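Local coordinates for protein putative nucleoside-diphosphate-sugar epimerase (PDB 3E48) that is of unknown function but, as a putative nucleoside-diphosphate-sugar epimerase with an NAD(P)H-binding Rossmann-type domain, probably binds a dinucleotide cofactor, at residues E227-M232 against A241-M246; Y202-L207 against I219-V224. One frame throughout, in Å; residues are numbered along the deposited sequence.

Interaction 2 starts at the end of strand 194-203, a member of the main Rossmann-type sheet, and interaction 1 lies further along the chain, so the two come in series. Strand 194-203 runs straight into helix 204-215; after that helix the chain turns back, and interaction 2 sets short strand 220-221 against the helix start, closing a loop before interaction 1 opens. Helix 226-231 then follows, and interaction 1 closes a second, shorter loop where it packs on helix 239-251. The two loops neither nest nor cross. They touch at one point of apolar packing, where Phe229 CB of interaction 1 lies 4.0 Å from Val224 CG2 of interaction 2.

Interaction 1: residues E227-M232 against A241-M246; sequences ETFAEM and ALLASM
Phe229 and Ala230 pack on Ala241, Leu243 and Ala244 in a small apolar contact between two consecutive helices, 226-231 and 239-251, joined by a short connection. The segment axes approach to 7.9 Å and their directions differ by 134°, so the two helices run roughly counter to each other but well short of antiparallel. The small alanine side chains are consistent with this approach: Ala230 CB rests 3.5 Å from Ala241 N, against the backbone of the second helix, and 4.2 Å from Ala244 CB. Phe229 makes the larger contribution from the 227-232 side. With CG anti to the backbone N (chi1 -172°), its ring is carried across to the facing helix, where CE2 lies 3.5 Å from Leu243 CG. The leucine branch point meets the ring at its edge, near the ring plane, and CD2 of Leu243 reaches the same ring corner formed by CE2 and CZ; the two side chains cross at about a right angle. One step back along the ring, Phe229 CD2 approaches Ala244 CA to 3.7 Å. Pro163 and the ring of Tyr233 also touch Phe229, enclosing it in a buried apolar setting. On another side of helix 239-251, Ser245 OG turns back to Leu242 O (2.7 Å) and also bonds to His116 N, tying this helix to the loop that carries Phe115. Every side chain meeting across the interface is apolar, which implies that the two helices are held by shape and by burial of hydrocarbon rather than by polar pairing.

Interaction 2: residues Y202-L207 against I219-V224; sequences YDMKEL and IKYEPV
Met204, a selenomethionine within the Asp203-Glu206 capping box that opens helix 204-215, lies over one face of the Tyr221 ring in a CH-pi contact that joins the helix to short strand 220-221. Asp203 is the N-cap; its OD2 accepts from Glu206 N, though the position of that oxygen is less certain, while Asp203 N gives a nearly straight bond (169°) to the anti lone pair of Glu206 OE1. Arg168 forms a salt bridge with that same oxygen. The tight part of the contact is the methionine stem. Met204 CB sits over the ring centre, and CG follows toward the phenol end, 3.6 Å from Tyr221 CZ. Bends at chi2 and chi3 then lead the selenium end of the chain away from Tyr221, whose far face is covered by Pro223 CD, 3.5 Å above the plane. The ring is thus sandwiched between the helix start and a proline of its own strand exit. A chi1 of 177°, which sets CG opposite the backbone N, swings the Tyr221 ring toward the helix start. The exposed side is much looser: Lys205 meets the tyrosine chiefly through its backbone, with CA 4.4 Å from Tyr221 CB. Strand 220-221 pairs in parallel with strand 159-160, and Leu160 of that partner touches both Met204 and Tyr221, so the contact brings helix and small sheet together. At the far end of the ring, Tyr221 OH has hydrogen-bond partners in Gly165 O and Tyr162 O, which would restrain the phenol end, while Met204 CG lies 3.7 Å from that same OH.

Interaction 1: residues E227-M232 against A241-M246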
ATOM      1  N   GLU B 227     -13.602  10.985 -18.004  1.00 26.55           N
ATOM      2  CA  GLU B 227     -13.297  12.412 -18.052  1.00 23.16           C
ATOM      3  C   GLU B 227     -14.539  13.239 -17.721  1.00 15.70           C
ATOM      4  O   GLU B 227     -14.480  14.172 -16.921  1.00 16.72           O
ATOM      5  CB  GLU B 227     -12.784  12.805 -19.443  1.00 29.97           C
ATOM      6  CG  GLU B 227     -11.556  12.038 -19.923  1.00 28.90           C
ATOM      7  CD  GLU B 227     -11.844  10.573 -20.202  1.00 32.53           C
ATOM      8  OE1 GLU B 227     -12.781  10.282 -20.976  1.00 31.14           O
ATOM      9  OE2 GLU B 227     -11.128   9.708 -19.656  1.00 41.26           O
ATOM     10  N   THR B 228     -15.662  12.883 -18.336  1.00 20.18           N
ATOM     11  CA  THR B 228     -16.918  13.596 -18.114  1.00 18.98           C
ATOM     12  C   THR B 228     -17.369  13.488 -16.658  1.00 19.53           C
ATOM     13  O   THR B 228     -17.787  14.477 -16.055  1.00 20.29           O
ATOM     14  CB  THR B 228     -18.033  13.051 -19.034  1.00 24.87           C
ATOM     15  OG1 THR B 228     -17.633  13.193 -20.403  1.00 30.63           O
ATOM     16  CG2 THR B 228     -19.332  13.816 -18.819  1.00 22.05           C
ATOM     17  N   PHE B 229     -17.282  12.287 -16.096  1.00 16.37           N
ATOM     18  CA  PHE B 229     -17.682  12.071 -14.710  1.00 16.61           C
ATOM     19  C   PHE B 229     -16.856  12.937 -13.757  1.00 16.37           C
ATOM     20  O   PHE B 229     -17.396  13.592 -12.868  1.00 16.34           O
ATOM     21  CB  PHE B 229     -17.510  10.598 -14.332  1.00 18.68           C
ATOM     22  CG  PHE B 229     -18.087  10.250 -12.990  1.00 18.78           C
ATOM     23  CD1 PHE B 229     -19.462  10.111 -12.826  1.00 18.68           C
ATOM     24  CD2 PHE B 229     -17.261  10.082 -11.886  1.00 19.95           C
ATOM     25  CE1 PHE B 229     -20.007   9.809 -11.580  1.00 12.55           C
ATOM     26  CE2 PHE B 229     -17.795   9.782 -10.636  1.00 17.41           C
ATOM     27  CZ  PHE B 229     -19.170   9.645 -10.483  1.00 11.21           C
ATOM     28  N   ALA B 230     -15.542  12.941 -13.952  1.00 19.26           N
ATOM     29  CA  ALA B 230     -14.648  13.722 -13.107  1.00 22.92           C
ATOM     30  C   ALA B 230     -14.950  15.210 -13.215  1.00 22.94           C
ATOM     31  O   ALA B 230     -14.894  15.942 -12.228  1.00 19.98           O
ATOM     32  CB  ALA B 230     -13.197  13.458 -13.499  1.00 17.51           C
ATOM     33  N   GLU B 231     -15.269  15.646 -14.430  1.00 23.47           N
ATOM     34  CA  GLU B 231     -15.571  17.042 -14.705  1.00 21.93           C
ATOM     35  C   GLU B 231     -16.846  17.534 -14.032  1.00 26.89           C
ATOM     36  O   GLU B 231     -16.860  18.610 -13.432  1.00 33.44           O
ATOM     37  CB  GLU B 231     -15.671  17.253 -16.216  1.00 27.41           C
ATOM     38  CG  GLU B 231     -14.324  17.224 -16.925  1.00 33.09           C
ATOM     39  CD  GLU B 231     -14.453  17.152 -18.436  1.00 35.02           C
ATOM     40  OE1 GLU B 231     -15.417  17.728 -18.988  1.00 42.79           O
ATOM     41  OE2 GLU B 231     -13.573  16.531 -19.073  1.00 41.47           O
HETATM   42  N   MSE B 232     -17.917  16.754 -14.128  1.00 26.20           N
HETATM   43  CA  MSE B 232     -19.179  17.163 -13.528  1.00 27.49           C
HETATM   44  C   MSE B 232     -19.268  16.913 -12.024  1.00 30.09           C
HETATM   45  O   MSE B 232     -20.297  17.181 -11.407  1.00 33.03           O
HETATM   46  CB  MSE B 232     -20.353  16.496 -14.260  1.00 32.51           C
HETATM   47  CG  MSE B 232     -20.317  14.983 -14.300  1.00 28.00           C
HETATM   48 SE   MSE B 232     -21.613  14.262 -15.555  1.00 36.88          SE
HETATM   49  CE  MSE B 232     -23.235  14.703 -14.580  1.00 32.32           C
ATOM     50  N   ALA B 241     -11.450  13.450 -10.419  1.00 17.97           N
ATOM     51  CA  ALA B 241     -10.696  12.311 -10.928  1.00 21.43           C
ATOM     52  C   ALA B 241     -10.620  11.197  -9.889  1.00 16.87           C
ATOM     53  O   ALA B 241     -10.536  10.019 -10.238  1.00 16.35           O
ATOM     54  CB  ALA B 241      -9.292  12.750 -11.332  1.00 15.58           C
ATOM     55  N   LEU B 242     -10.648  11.570  -8.613  1.00 16.72           N
ATOM     56  CA  LEU B 242     -10.584  10.587  -7.537  1.00 16.65           C
ATOM     57  C   LEU B 242     -11.857   9.748  -7.498  1.00 14.18           C
ATOM     58  O   LEU B 242     -11.804   8.526  -7.361  1.00 10.10           O
ATOM     59  CB  LEU B 242     -10.370  11.288  -6.188  1.00 16.48           C
ATOM     60  CG  LEU B 242     -10.357  10.438  -4.909  1.00 14.24           C
ATOM     61  CD1 LEU B 242      -9.551  11.143  -3.830  1.00 20.29           C
ATOM     62  CD2 LEU B 242     -11.785  10.185  -4.434  1.00 12.06           C
ATOM     63  N   LEU B 243     -13.006  10.405  -7.619  1.00 18.32           N
ATOM     64  CA  LEU B 243     -14.271   9.687  -7.598  1.00 10.99           C
ATOM     65  C   LEU B 243     -14.360   8.783  -8.826  1.00 11.11           C
ATOM     66  O   LEU B 243     -14.801   7.637  -8.737  1.00 12.09           O
ATOM     67  CB  LEU B 243     -15.437  10.674  -7.593  1.00 10.84           C
ATOM     68  CG  LEU B 243     -16.812  10.085  -7.270  1.00 18.84           C
ATOM     69  CD1 LEU B 243     -16.811   9.498  -5.860  1.00 25.22           C
ATOM     70  CD2 LEU B 243     -17.859  11.172  -7.392  1.00 21.11           C
ATOM     71  N   ALA B 244     -13.938   9.302  -9.974  1.00 10.16           N
ATOM     72  CA  ALA B 244     -13.968   8.523 -11.203  1.00  9.36           C
ATOM     73  C   ALA B 244     -13.080   7.286 -11.071  1.00  9.90           C
ATOM     74  O   ALA B 244     -13.464   6.196 -11.489  1.00  9.06           O
ATOM     75  CB  ALA B 244     -13.507   9.381 -12.383  1.00 10.89           C
ATOM     76  N   SER B 245     -11.903   7.454 -10.474  1.00 12.07           N
ATOM     77  CA  SER B 245     -10.973   6.337 -10.314  1.00 10.72           C
ATOM     78  C   SER B 245     -11.573   5.238  -9.443  1.00  8.87           C
ATOM     79  O   SER B 245     -11.227   4.060  -9.578  1.00  7.92           O
ATOM     80  CB  SER B 245      -9.642   6.813  -9.707  1.00 13.03           C
ATOM     81  OG  SER B 245      -9.740   7.055  -8.314  1.00 12.01           O
HETATM   82  N   MSE B 246     -12.480   5.621  -8.549  1.00  7.19           N
HETATM   83  CA  MSE B 246     -13.121   4.651  -7.675  1.00  9.89           C
HETATM   84  C   MSE B 246     -14.017   3.740  -8.516  1.00  8.68           C
HETATM   85  O   MSE B 246     -13.948   2.516  -8.410  1.00  7.82           O
HETATM   86  CB  MSE B 246     -13.935   5.373  -6.594  1.00 11.47           C
HETATM   87  CG  MSE B 246     -14.450   4.473  -5.482  1.00 12.22           C
HETATM   88 SE   MSE B 246     -15.130   5.515  -3.991  1.00 22.38          SE
HETATM   89  CE  MSE B 246     -16.802   6.067  -4.789  1.00 16.59           C
TER

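Interaction 2: residues Y202-L207 against I219-V224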
ATOM      1  N   TYR B 202     -23.612  -5.500  -6.453  1.00 10.14           N
ATOM      2  CA  TYR B 202     -24.580  -5.189  -7.495  1.00 11.38           C
ATOM      3  C   TYR B 202     -23.847  -4.692  -8.728  1.00 14.17           C
ATOM      4  O   TYR B 202     -22.906  -3.904  -8.613  1.00 11.26           O
ATOM      5  CB  TYR B 202     -25.508  -4.060  -7.047  1.00  9.69           C
ATOM      6  CG  TYR B 202     -26.253  -4.285  -5.751  1.00 10.63           C
ATOM      7  CD1 TYR B 202     -27.253  -5.252  -5.654  1.00 14.93           C
ATOM      8  CD2 TYR B 202     -26.000  -3.483  -4.635  1.00 12.65           C
ATOM      9  CE1 TYR B 202     -27.990  -5.409  -4.482  1.00 14.89           C
ATOM     10  CE2 TYR B 202     -26.729  -3.633  -3.460  1.00 12.76           C
ATOM     11  CZ  TYR B 202     -27.724  -4.596  -3.390  1.00 14.64           C
ATOM     12  OH  TYR B 202     -28.459  -4.738  -2.238  1.00 11.13           O
ATOM     13  N   ASP B 203     -24.256  -5.148  -9.906  1.00 12.84           N
ATOM     14  CA  ASP B 203     -23.641  -4.628 -11.114  1.00 11.42           C
ATOM     15  C   ASP B 203     -24.411  -3.321 -11.277  1.00 14.06           C
ATOM     16  O   ASP B 203     -25.430  -3.126 -10.615  1.00 12.99           O
ATOM     17  CB  ASP B 203     -23.857  -5.569 -12.309  1.00 17.45           C
ATOM     18  CG  ASP B 203     -25.317  -5.794 -12.630  1.00 24.35           C
ATOM     19  OD1 ASP B 203     -25.594  -6.517 -13.606  1.00 38.35           O
ATOM     20  OD2 ASP B 203     -26.187  -5.256 -11.914  1.00 40.67           O
HETATM   21  N   MSE B 204     -23.946  -2.418 -12.130  1.00 14.46           N
HETATM   22  CA  MSE B 204     -24.640  -1.143 -12.274  1.00 12.40           C
HETATM   23  C   MSE B 204     -26.043  -1.262 -12.858  1.00 17.91           C
HETATM   24  O   MSE B 204     -26.873  -0.366 -12.690  1.00 17.17           O
HETATM   25  CB  MSE B 204     -23.801  -0.177 -13.108  1.00 11.76           C
HETATM   26  CG  MSE B 204     -22.479   0.210 -12.447  1.00 13.34           C
HETATM   27 SE   MSE B 204     -22.691   0.968 -10.662  1.00 22.53          SE
HETATM   28  CE  MSE B 204     -22.485  -0.643  -9.601  1.00 11.60           C
ATOM     29  N   LYS B 205     -26.312  -2.369 -13.538  1.00 16.91           N
ATOM     30  CA  LYS B 205     -27.622  -2.586 -14.134  1.00 16.47           C
ATOM     31  C   LYS B 205     -28.643  -2.868 -13.031  1.00 17.40           C
ATOM     32  O   LYS B 205     -29.754  -2.333 -13.048  1.00 17.27           O
ATOM     33  CB  LYS B 205     -27.550  -3.756 -15.117  1.00 26.15           C
ATOM     34  CG  LYS B 205     -28.655  -3.775 -16.150  1.00 31.27           C
ATOM     35  CD  LYS B 205     -28.375  -4.815 -17.225  1.00 30.29           C
ATOM     36  CE  LYS B 205     -27.111  -4.486 -18.009  1.00 34.21           C
ATOM     37  NZ  LYS B 205     -27.227  -3.197 -18.750  1.00 35.58           N
ATOM     38  N   GLU B 206     -28.264  -3.704 -12.068  1.00 15.94           N
ATOM     39  CA  GLU B 206     -29.153  -4.030 -10.952  1.00 11.53           C
ATOM     40  C   GLU B 206     -29.326  -2.800 -10.069  1.00 16.64           C
ATOM     41  O   GLU B 206     -30.411  -2.544  -9.547  1.00 16.50           O
ATOM     42  CB  GLU B 206     -28.579  -5.171 -10.110  1.00 15.61           C
ATOM     43  CG  GLU B 206     -28.523  -6.510 -10.820  1.00 26.13           C
ATOM     44  CD  GLU B 206     -27.760  -7.546 -10.021  1.00 34.17           C
ATOM     45  OE1 GLU B 206     -26.586  -7.283  -9.681  1.00 26.60           O
ATOM     46  OE2 GLU B 206     -28.326  -8.624  -9.739  1.00 43.49           O
ATOM     47  N   LEU B 207     -28.248  -2.043  -9.898  1.00 15.26           N
ATOM     48  CA  LEU B 207     -28.310  -0.847  -9.074  1.00 11.94           C
ATOM     49  C   LEU B 207     -29.359   0.102  -9.653  1.00 12.72           C
ATOM     50  O   LEU B 207     -30.188   0.645  -8.926  1.00 13.34           O
ATOM     51  CB  LEU B 207     -26.952  -0.143  -9.039  1.00 16.76           C
ATOM     52  CG  LEU B 207     -26.541   0.524  -7.723  1.00 24.43           C
ATOM     53  CD1 LEU B 207     -25.341   1.415  -7.990  1.00 17.13           C
ATOM     54  CD2 LEU B 207     -27.678   1.342  -7.141  1.00 26.53           C
ATOM     55  N   ILE B 219     -34.833   4.807 -14.396  1.00 24.64           N
ATOM     56  CA  ILE B 219     -33.416   5.149 -14.336  1.00 23.74           C
ATOM     57  C   ILE B 219     -32.629   4.015 -14.986  1.00 22.14           C
ATOM     58  O   ILE B 219     -32.557   2.912 -14.448  1.00 22.99           O
ATOM     59  CB  ILE B 219     -32.934   5.321 -12.875  1.00 19.09           C
ATOM     60  CG1 ILE B 219     -33.740   6.429 -12.186  1.00 22.28           C
ATOM     61  CG2 ILE B 219     -31.452   5.668 -12.852  1.00 18.82           C
ATOM     62  CD1 ILE B 219     -33.385   6.632 -10.722  1.00 18.15           C
ATOM     63  N   LYS B 220     -32.044   4.286 -16.147  1.00 20.62           N
ATOM     64  CA  LYS B 220     -31.281   3.272 -16.856  1.00 24.47           C
ATOM     65  C   LYS B 220     -29.786   3.513 -16.708  1.00 18.47           C
ATOM     66  O   LYS B 220     -29.346   4.644 -16.513  1.00 17.16           O
ATOM     67  CB  LYS B 220     -31.669   3.261 -18.337  1.00 23.67           C
ATOM     68  CG  LYS B 220     -33.145   2.971 -18.590  1.00 33.53           C
ATOM     69  CD  LYS B 220     -33.459   2.922 -20.078  1.00 38.28           C
ATOM     70  CE  LYS B 220     -34.951   2.734 -20.334  1.00 45.28           C
ATOM     71  NZ  LYS B 220     -35.490   1.488 -19.717  1.00 46.81           N
ATOM     72  N   TYR B 221     -29.007   2.443 -16.791  1.00 18.46           N
ATOM     73  CA  TYR B 221     -27.561   2.557 -16.670  1.00 16.02           C
ATOM     74  C   TYR B 221     -26.927   2.993 -17.984  1.00 20.88           C
ATOM     75  O   TYR B 221     -26.819   2.207 -18.923  1.00 23.64           O
ATOM     76  CB  TYR B 221     -26.959   1.220 -16.227  1.00 20.07           C
ATOM     77  CG  TYR B 221     -25.447   1.220 -16.147  1.00 16.51           C
ATOM     78  CD1 TYR B 221     -24.766   2.224 -15.459  1.00 11.05           C
ATOM     79  CD2 TYR B 221     -24.697   0.196 -16.726  1.00 14.67           C
ATOM     80  CE1 TYR B 221     -23.377   2.209 -15.346  1.00 16.19           C
ATOM     81  CE2 TYR B 221     -23.307   0.169 -16.618  1.00 15.77           C
ATOM     82  CZ  TYR B 221     -22.654   1.174 -15.925  1.00 19.37           C
ATOM     83  OH  TYR B 221     -21.284   1.136 -15.787  1.00 15.53           O
ATOM     84  N   GLU B 222     -26.520   4.255 -18.039  1.00 19.37           N
ATOM     85  CA  GLU B 222     -25.873   4.822 -19.218  1.00 20.88           C
ATOM     86  C   GLU B 222     -24.624   5.544 -18.733  1.00 21.97           C
ATOM     87  O   GLU B 222     -24.605   6.768 -18.598  1.00 19.30           O
ATOM     88  CB  GLU B 222     -26.807   5.804 -19.926  1.00 22.68           C
ATOM     89  CG  GLU B 222     -27.997   5.142 -20.595  1.00 35.81           C
ATOM     90  CD  GLU B 222     -28.935   6.145 -21.235  1.00 40.48           C
ATOM     91  OE1 GLU B 222     -28.458   6.978 -22.039  1.00 45.70           O
ATOM     92  OE2 GLU B 222     -30.150   6.097 -20.938  1.00 46.92           O
ATOM     93  N   PRO B 223     -23.555   4.782 -18.466  1.00 18.30           N
ATOM     94  CA  PRO B 223     -22.286   5.321 -17.984  1.00 16.15           C
ATOM     95  C   PRO B 223     -21.605   6.315 -18.913  1.00 20.68           C
ATOM     96  O   PRO B 223     -21.521   6.099 -20.122  1.00 20.73           O
ATOM     97  CB  PRO B 223     -21.445   4.067 -17.761  1.00 18.68           C
ATOM     98  CG  PRO B 223     -21.939   3.152 -18.830  1.00 19.94           C
ATOM     99  CD  PRO B 223     -23.437   3.338 -18.743  1.00 18.83           C
ATOM    100  N   VAL B 224     -21.134   7.412 -18.333  1.00 14.49           N
ATOM    101  CA  VAL B 224     -20.431   8.432 -19.089  1.00 24.22           C
ATOM    102  C   VAL B 224     -18.945   8.120 -19.011  1.00 20.50           C
ATOM    103  O   VAL B 224     -18.527   7.225 -18.267  1.00 24.03           O
ATOM    104  CB  VAL B 224     -20.685   9.849 -18.522  1.00 21.95           C
ATOM    105  CG1 VAL B 224     -22.142  10.232 -18.726  1.00 15.96           C
ATOM    106  CG2 VAL B 224     -20.328   9.897 -17.043  1.00 18.06           C
TER